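Mitochondrial enolase superfamily member 1 (Homo sapiens, PDB 4A35) catalyses the magnesium-dependent dehydration of L-fuconate to 2-keto-3-deoxy-L-fuconate, a step in the breakdown of L-fucose. Local coordinates at residues Pro273-Glu277 with Gln324-Ile328. Numbering follows the deposited sequence.
Sequences PLWIE and QFLQI. With MG (magnesium ion), chain B.
Trp275 and Phe325 meet inside the barrel of this enolase-superfamily enzyme, a worked example of how barrel strands that are not neighbours are joined by their inward side chains. Strand 301-304 runs between 275-277 and 325-326 in the parallel sheet, and its Ala303 touches Trp275, Phe325 and Gln327, a small residue over which the larger ones reach one another.

The apolar part is aromatic. Trp275 CE3 sits over the centre of one Phe325 face, 3.6 Å from Phe325 CG, with the six-membered rings inclined at 49° in an oblique pair. Leu274, at the exposed side of the contact, brings its CG within 3.8 Å of Phe325 CZ.

The polar part converges on Glu277. With CG anti to the backbone N (chi1 176°) and the chain extended beyond it, the carboxylate reaches the magnesium ion, which Glu277 OE2 binds at 2.2 Å together with Asp251, Glu306 and three waters. The other oxygen, OE1, accepts bonds from two side chains: it takes the indole N-H at its anti lone pair, Trp275 NE1 to Glu277 OE1 being 3.2 Å, and a straighter bond from above the carboxylate plane, Gln327 NE2 to Glu277 OE1, at 3.0 Å and 155°. The Gln327 amide is turned almost perpendicular to the indole, its NE2 3.5 Å from Trp275 CZ2. Lys221, a probable substrate-binding residue, adds a salt bridge to OE1.

Two neutral donors and a lysine on one oxygen would restrain the carboxylate's rotation, consistent with Trp275 and Gln327 forming a second shell that positions a magnesium ligand.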
loop_
_atom_site.group_PDB
_atom_site.type_symbol
_atom_site.label_atom_id
_atom_site.label_comp_id
_atom_site.label_asym_id
_atom_site.label_seq_id
_atom_site.Cartn_x
_atom_site.Cartn_y
_atom_site.Cartn_z
ATOM N N PRO A 273 -6.686 -28.359 11.328
ATOM C CA PRO A 273 -5.667 -27.281 11.371
ATOM C C PRO A 273 -5.862 -26.325 12.571
ATOM O O PRO A 273 -7.003 -26.011 12.921
ATOM C CB PRO A 273 -5.902 -26.535 10.047
ATOM C CG PRO A 273 -7.325 -26.762 9.712
ATOM C CD PRO A 273 -7.639 -28.177 10.204
ATOM N N LEU A 274 -4.773 -25.908 13.236
ATOM C CA LEU A 274 -4.909 -24.897 14.318
ATOM C C LEU A 274 -5.421 -23.547 13.752
ATOM O O LEU A 274 -6.299 -22.855 14.325
ATOM C CB LEU A 274 -3.554 -24.701 15.030
ATOM C CG LEU A 274 -3.513 -23.519 16.037
ATOM C CD1 LEU A 274 -4.446 -23.798 17.254
ATOM C CD2 LEU A 274 -2.096 -23.265 16.514
ATOM N N TRP A 275 -4.862 -23.159 12.603
ATOM C CA TRP A 275 -5.262 -21.947 11.960
ATOM C C TRP A 275 -5.191 -22.059 10.446
ATOM O O TRP A 275 -4.489 -22.949 9.883
ATOM C CB TRP A 275 -4.416 -20.730 12.424
ATOM C CG TRP A 275 -2.984 -20.624 11.957
ATOM C CD1 TRP A 275 -2.538 -20.460 10.671
ATOM C CD2 TRP A 275 -1.850 -20.379 12.807
ATOM N NE1 TRP A 275 -1.163 -20.257 10.665
ATOM C CE2 TRP A 275 -0.719 -20.182 11.959
ATOM C CE3 TRP A 275 -1.674 -20.330 14.215
ATOM C CZ2 TRP A 275 0.562 -19.908 12.469
ATOM C CZ3 TRP A 275 -0.402 -20.085 14.717
ATOM C CH2 TRP A 275 0.694 -19.846 13.850
ATOM N N ILE A 276 -5.933 -21.162 9.805
ATOM C CA ILE A 276 -5.842 -20.893 8.361
ATOM C C ILE A 276 -5.250 -19.487 8.241
ATOM O O ILE A 276 -5.824 -18.502 8.765
ATOM C CB ILE A 276 -7.152 -21.080 7.509
ATOM C CG1 ILE A 276 -6.819 -20.643 6.031
ATOM C CG2 ILE A 276 -8.332 -20.210 8.033
ATOM C CD1 ILE A 276 -5.788 -21.631 5.232
ATOM N N GLU A 277 -4.089 -19.417 7.593
ATOM C CA GLU A 277 -3.359 -18.170 7.457
ATOM C C GLU A 277 -3.663 -17.516 6.078
ATOM O O GLU A 277 -3.694 -18.202 5.045
ATOM C CB GLU A 277 -1.868 -18.468 7.639
ATOM C CG GLU A 277 -0.937 -17.272 7.430
ATOM C CD GLU A 277 0.500 -17.663 7.770
ATOM O OE1 GLU A 277 0.658 -18.586 8.602
ATOM O OE2 GLU A 277 1.452 -16.978 7.317
ATOM N N GLN A 324 -7.547 -14.678 15.082
ATOM C CA GLN A 324 -7.237 -15.354 16.357
ATOM C C GLN A 324 -5.719 -15.314 16.624
ATOM O O GLN A 324 -5.302 -15.510 17.766
ATOM C CB GLN A 324 -7.740 -16.814 16.352
ATOM C CG GLN A 324 -9.264 -16.940 16.543
ATOM C CD GLN A 324 -10.084 -16.173 15.515
ATOM O OE1 GLN A 324 -10.035 -16.433 14.303
ATOM N NE2 GLN A 324 -10.817 -15.153 15.968
ATOM N N PHE A 325 -4.898 -15.133 15.563
ATOM C CA PHE A 325 -3.423 -15.101 15.673
ATOM C C PHE A 325 -2.919 -13.993 14.787
ATOM O O PHE A 325 -3.291 -13.915 13.597
ATOM C CB PHE A 325 -2.800 -16.430 15.217
ATOM C CG PHE A 325 -3.407 -17.648 15.888
ATOM C CD1 PHE A 325 -4.521 -18.290 15.330
ATOM C CD2 PHE A 325 -2.815 -18.202 17.023
ATOM C CE1 PHE A 325 -5.035 -19.471 15.902
ATOM C CE2 PHE A 325 -3.339 -19.370 17.604
ATOM C CZ PHE A 325 -4.450 -19.992 17.044
ATOM N N LEU A 326 -2.153 -13.094 15.390
ATOM C CA LEU A 326 -1.686 -11.897 14.658
ATOM C C LEU A 326 -0.259 -12.101 14.260
ATOM O O LEU A 326 0.605 -12.286 15.106
ATOM C CB LEU A 326 -1.898 -10.660 15.570
ATOM C CG LEU A 326 -1.642 -9.289 14.895
ATOM C CD1 LEU A 326 -2.436 -8.190 15.609
ATOM C CD2 LEU A 326 -0.122 -8.938 14.937
ATOM N N GLN A 327 0.020 -11.976 12.949
ATOM C CA GLN A 327 1.373 -12.274 12.478
ATOM C C GLN A 327 2.134 -11.016 12.090
ATOM O O GLN A 327 2.034 -10.561 10.963
ATOM C CB GLN A 327 1.281 -13.268 11.302
ATOM C CG GLN A 327 0.500 -14.521 11.817
ATOM C CD GLN A 327 0.165 -15.490 10.779
ATOM O OE1 GLN A 327 -0.499 -15.152 9.791
ATOM N NE2 GLN A 327 0.588 -16.728 11.005
ATOM N N ILE A 328 2.971 -10.531 13.014
ATOM C CA ILE A 328 3.839 -9.408 12.704
ATOM C C ILE A 328 4.925 -9.831 11.703
ATOM O O ILE A 328 5.250 -11.009 11.572
ATOM C CB ILE A 328 4.500 -8.811 13.988
ATOM C CG1 ILE A 328 5.446 -9.819 14.703
ATOM C CG2 ILE A 328 3.442 -8.063 14.897
ATOM C CD1 ILE A 328 6.395 -9.188 15.894
HETATM MG MG MG B . 2.256 -16.954 5.300
HETATM O O HOH W 1 3.643 -16.866 3.326
HETATM O O HOH W 2 0.757 -16.323 4.231
HETATM O O HOH W 3 4.043 -17.602 5.792
#